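Local coordinates for protein BPH (PDB 5OVS) that assembles as a bacterial proteasome homologue into a tetradecameric double ring and probably acts as a hydrolase in protein degradation, at residues 129-132 with 133-137; 59-62 with 63-66. All blocks are in the same frame, centred on the assembly; numbering follows the deposited sequence.

Interaction 1: 129-132 with 133-137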
# COMPACT_ATOMS: atom_id res chain seq x y z
N GLN K 129 14.77 -9.41 35.24
CA GLN K 129 13.95 -10.15 36.19
C GLN K 129 14.82 -11.06 37.03
O GLN K 129 15.80 -11.60 36.54
CB GLN K 129 12.87 -10.95 35.43
CG GLN K 129 11.98 -10.04 34.60
CD GLN K 129 10.77 -10.74 33.99
OE1 GLN K 129 10.89 -11.60 33.11
NE2 GLN K 129 9.59 -10.34 34.44
N GLU K 130 14.48 -11.21 38.31
CA GLU K 130 15.06 -12.28 39.13
C GLU K 130 14.03 -13.36 39.22
O GLU K 130 12.86 -13.08 39.48
CB GLU K 130 15.44 -11.82 40.54
CG GLU K 130 16.10 -12.93 41.33
CD GLU K 130 16.66 -12.50 42.67
OE1 GLU K 130 16.41 -11.36 43.11
OE2 GLU K 130 17.34 -13.33 43.30
N PHE K 131 14.45 -14.61 39.02
CA PHE K 131 13.52 -15.72 39.02
C PHE K 131 13.61 -16.48 40.33
O PHE K 131 14.66 -16.56 40.95
CB PHE K 131 13.78 -16.64 37.83
CG PHE K 131 13.60 -15.95 36.52
CD1 PHE K 131 12.34 -15.47 36.15
CD2 PHE K 131 14.67 -15.74 35.65
CE1 PHE K 131 12.16 -14.81 34.95
CE2 PHE K 131 14.49 -15.09 34.44
CZ PHE K 131 13.23 -14.62 34.10
N SER K 132 12.47 -17.03 40.75
CA SER K 132 12.36 -17.67 42.05
C SER K 132 12.58 -19.19 41.96
O SER K 132 12.96 -19.82 42.92
CB SER K 132 11.01 -17.33 42.72
OG SER K 132 9.87 -17.66 41.92
N LYS K 133 12.37 -19.75 40.77
CA LYS K 133 12.34 -21.20 40.59
C LYS K 133 13.06 -21.59 39.30
O LYS K 133 14.15 -22.15 39.33
CB LYS K 133 10.89 -21.70 40.55
CG LYS K 133 10.10 -21.53 41.84
CD LYS K 133 8.62 -21.67 41.55
CE LYS K 133 7.78 -21.90 42.79
NZ LYS K 133 7.33 -20.64 43.44
N PHE K 134 12.43 -21.27 38.17
CA PHE K 134 13.02 -21.51 36.87
C PHE K 134 12.50 -20.53 35.83
O PHE K 134 11.55 -19.80 36.09
CB PHE K 134 12.76 -22.95 36.43
CG PHE K 134 11.30 -23.33 36.31
CD1 PHE K 134 10.60 -23.10 35.14
CD2 PHE K 134 10.66 -23.99 37.35
CE1 PHE K 134 9.26 -23.48 35.01
CE2 PHE K 134 9.33 -24.38 37.23
CZ PHE K 134 8.63 -24.13 36.06
N TYR K 135 13.17 -20.48 34.68
CA TYR K 135 12.60 -19.82 33.50
C TYR K 135 13.36 -20.25 32.26
O TYR K 135 14.35 -20.98 32.35
CB TYR K 135 12.56 -18.28 33.64
CG TYR K 135 11.44 -17.64 32.83
CD1 TYR K 135 10.11 -18.05 33.01
CD2 TYR K 135 11.69 -16.65 31.89
CE1 TYR K 135 9.09 -17.50 32.26
CE2 TYR K 135 10.68 -16.09 31.14
CZ TYR K 135 9.38 -16.51 31.33
OH TYR K 135 8.37 -15.94 30.60
N ALA K 136 12.86 -19.85 31.09
CA ALA K 136 13.44 -20.21 29.79
C ALA K 136 13.20 -19.11 28.78
O ALA K 136 12.19 -18.42 28.85
CB ALA K 136 12.82 -21.51 29.29
N TYR K 137 14.13 -18.95 27.84
CA TYR K 137 14.00 -18.00 26.72
C TYR K 137 14.39 -18.71 25.44
O TYR K 137 14.91 -19.84 25.47
CB TYR K 137 14.92 -16.79 26.89
CG TYR K 137 14.41 -15.66 27.77
CD1 TYR K 137 13.11 -15.18 27.66
CD2 TYR K 137 15.28 -15.04 28.70
CE1 TYR K 137 12.66 -14.14 28.46
CE2 TYR K 137 14.84 -14.01 29.52
CZ TYR K 137 13.53 -13.56 29.40
OH TYR K 137 13.10 -12.53 30.20
O HOH W 1 13.69 -11.07 32.11
O HOH W 2 10.72 -12.07 29.96

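Interaction 2: 59-62 with 63-66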
# COMPACT_ATOMS: atom_id res chain seq x y z
N ALA K 59 31.07 -11.56 24.34
CA ALA K 59 32.41 -11.92 24.83
C ALA K 59 33.44 -10.84 24.53
O ALA K 59 34.19 -10.43 25.40
CB ALA K 59 32.84 -13.25 24.24
N ASP K 60 33.46 -10.40 23.28
CA ASP K 60 34.27 -9.25 22.84
C ASP K 60 34.00 -8.05 23.74
O ASP K 60 34.92 -7.48 24.36
CB ASP K 60 33.93 -8.91 21.39
CG ASP K 60 34.90 -7.95 20.76
OD1 ASP K 60 35.95 -8.41 20.28
OD2 ASP K 60 34.60 -6.75 20.70
N TYR K 61 32.74 -7.66 23.84
CA TYR K 61 32.36 -6.51 24.64
C TYR K 61 32.86 -6.62 26.09
O TYR K 61 33.50 -5.70 26.61
CB TYR K 61 30.85 -6.31 24.63
CG TYR K 61 30.41 -5.14 25.46
CD1 TYR K 61 30.65 -3.83 25.04
CD2 TYR K 61 29.76 -5.33 26.68
CE1 TYR K 61 30.26 -2.75 25.82
CE2 TYR K 61 29.36 -4.26 27.46
CZ TYR K 61 29.61 -2.97 27.02
OH TYR K 61 29.20 -1.90 27.80
N PHE K 62 32.58 -7.75 26.74
CA PHE K 62 32.89 -7.91 28.16
C PHE K 62 34.38 -8.08 28.40
O PHE K 62 34.89 -7.67 29.45
CB PHE K 62 32.08 -9.06 28.79
CG PHE K 62 30.61 -8.75 28.94
CD1 PHE K 62 30.18 -7.63 29.66
CD2 PHE K 62 29.64 -9.58 28.38
CE1 PHE K 62 28.83 -7.35 29.80
CE2 PHE K 62 28.28 -9.30 28.52
CZ PHE K 62 27.88 -8.18 29.24
N ALA K 63 35.09 -8.67 27.43
CA ALA K 63 36.55 -8.74 27.48
C ALA K 63 37.19 -7.35 27.39
O ALA K 63 38.21 -7.09 28.03
CB ALA K 63 37.08 -9.63 26.36
N SER K 64 36.58 -6.46 26.61
CA SER K 64 37.11 -5.11 26.43
C SER K 64 36.95 -4.22 27.68
O SER K 64 37.73 -3.28 27.87
CB SER K 64 36.49 -4.43 25.20
OG SER K 64 35.11 -4.17 25.38
N LEU K 65 35.97 -4.51 28.53
CA LEU K 65 35.77 -3.73 29.75
C LEU K 65 36.99 -3.78 30.67
O LEU K 65 37.73 -4.76 30.67
CB LEU K 65 34.55 -4.23 30.52
CG LEU K 65 33.18 -4.12 29.84
CD1 LEU K 65 32.11 -4.59 30.81
CD2 LEU K 65 32.90 -2.70 29.37
N ASP K 66 37.17 -2.73 31.47
CA ASP K 66 38.27 -2.69 32.45
C ASP K 66 38.21 -3.88 33.40
O ASP K 66 39.23 -4.48 33.74
CB ASP K 66 38.19 -1.41 33.30
CG ASP K 66 38.52 -0.16 32.51
OD1 ASP K 66 39.31 -0.25 31.54
OD2 ASP K 66 38.00 0.92 32.86

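Interaction 1: 129-132 with 133-137
Phe131 receives Tyr135 CB over the middle of one ring face, a CH-pi contact 3.5 Å from the ring centroid and almost exactly on the ring normal, at the bend of a β-arch. The chain leaves strand 128-131 in one sheet and enters strand 134-137 in the other sheet of the proteasome-like αββα sandwich. Strand directions differ by 130°, and the two strands meet through side chains without hydrogen-bonding to each other. Beyond CB, the tyrosine ring slides past the phenylalanine ring: the planes lie 26° apart with centroids at 4.8 Å, so overlap is slight, and the tightest approach is Phe131 CZ to Tyr135 CD2 at 3.4 Å. Phe131 CG, anti to the carbonyl carbon (chi1 -61°), carries the ring under its partner, while the carbonyl oxygen of Gln129 lies near the rim of the opposite face. A flat apolar ring suits this buried site, and a serine here would probably open a gap beneath Tyr135 and let that side chain shift.

The remaining link is polar. Gln129 OE1 and Tyr137 OH stand 3.8 Å apart with two waters between them in the plane of the tyrosine ring. Water 1 donates to Gln129 OE1 at 3.0 Å and water 2 at 3.2 Å; both also meet Tyr137 OH, at distances so short that the exact positions are doubtful.

Farther out, Leu112 packs against Phe131, and Leu145 of helix 141-151 against Tyr135. Lys133 NZ, at the bend, hydrogen-bonds to Asp30 O of a neighbouring subunit, and Gln129 NE2, back on the strand, to Glu27 OE1 of that neighbour.

Interaction 2: 59-62 with 63-66
Ala63 N donates to Ala59 O at 2.8 Å, the regular i to i-4 bond of an α-helix, here near the C-terminal end of the helix that carries residues 59-62. The small methyl of Ala63 suits an exposed place on the helix surface. Ser64 follows with N to Asp60 O at 3.0 Å, a weak second branch from the same N to Tyr61 O, and a bond through its side chain, OG to Tyr61 O at 2.5 Å. With chi1 at 67°, between the backbone N and the carbonyl carbon, OG is turned back toward the preceding turn, where Tyr61 O lies. A serine suits this place because its short hydroxyl can take up a carbonyl where helical bonding fades. That fading shows at Leu65 N, whose bonds across this contact, to Tyr61 O and Phe62 O, are both weak.

At Leu65 the backbone turns extended (psi 152°), and its branched side chain divides between two aromatic neighbours. CD2 lies over one face of the Tyr61 ring, 4.1 Å from CZ. Both rings also pack against helix 74-91, Tyr61 on Leu84 and Phe62 on Val80, so Leu65 packs on the same two rings that meet that helix. The leucine runs alongside Phe62, both heading in one direction, and at the edge of the phenylalanine ring Leu65 CD1 comes 3.8 Å from Phe62 CD1.

Overall arrangement
Both interactions are local, yet they lie on opposite sides of the chain's centre, their centres about 26 Å apart and their nearest atoms about 14 Å. Interaction 1 is buried and joins the two sheets of the sandwich; interaction 2 lies at the surface, within the end of one helix that packs against helix 74-91. Their chemistry follows from place. At 129-137 the backbones bond to strands of their own sheets, which leaves aromatic packing and waters to connect the arms. Along 59-66 the backbone itself supplies most of the bonds, with a serine hydroxyl and a leucine finishing the turn. A neighbouring subunit gives interaction 1 hydrogen-bonding partners; at interaction 2 another subunit packs against Asp60.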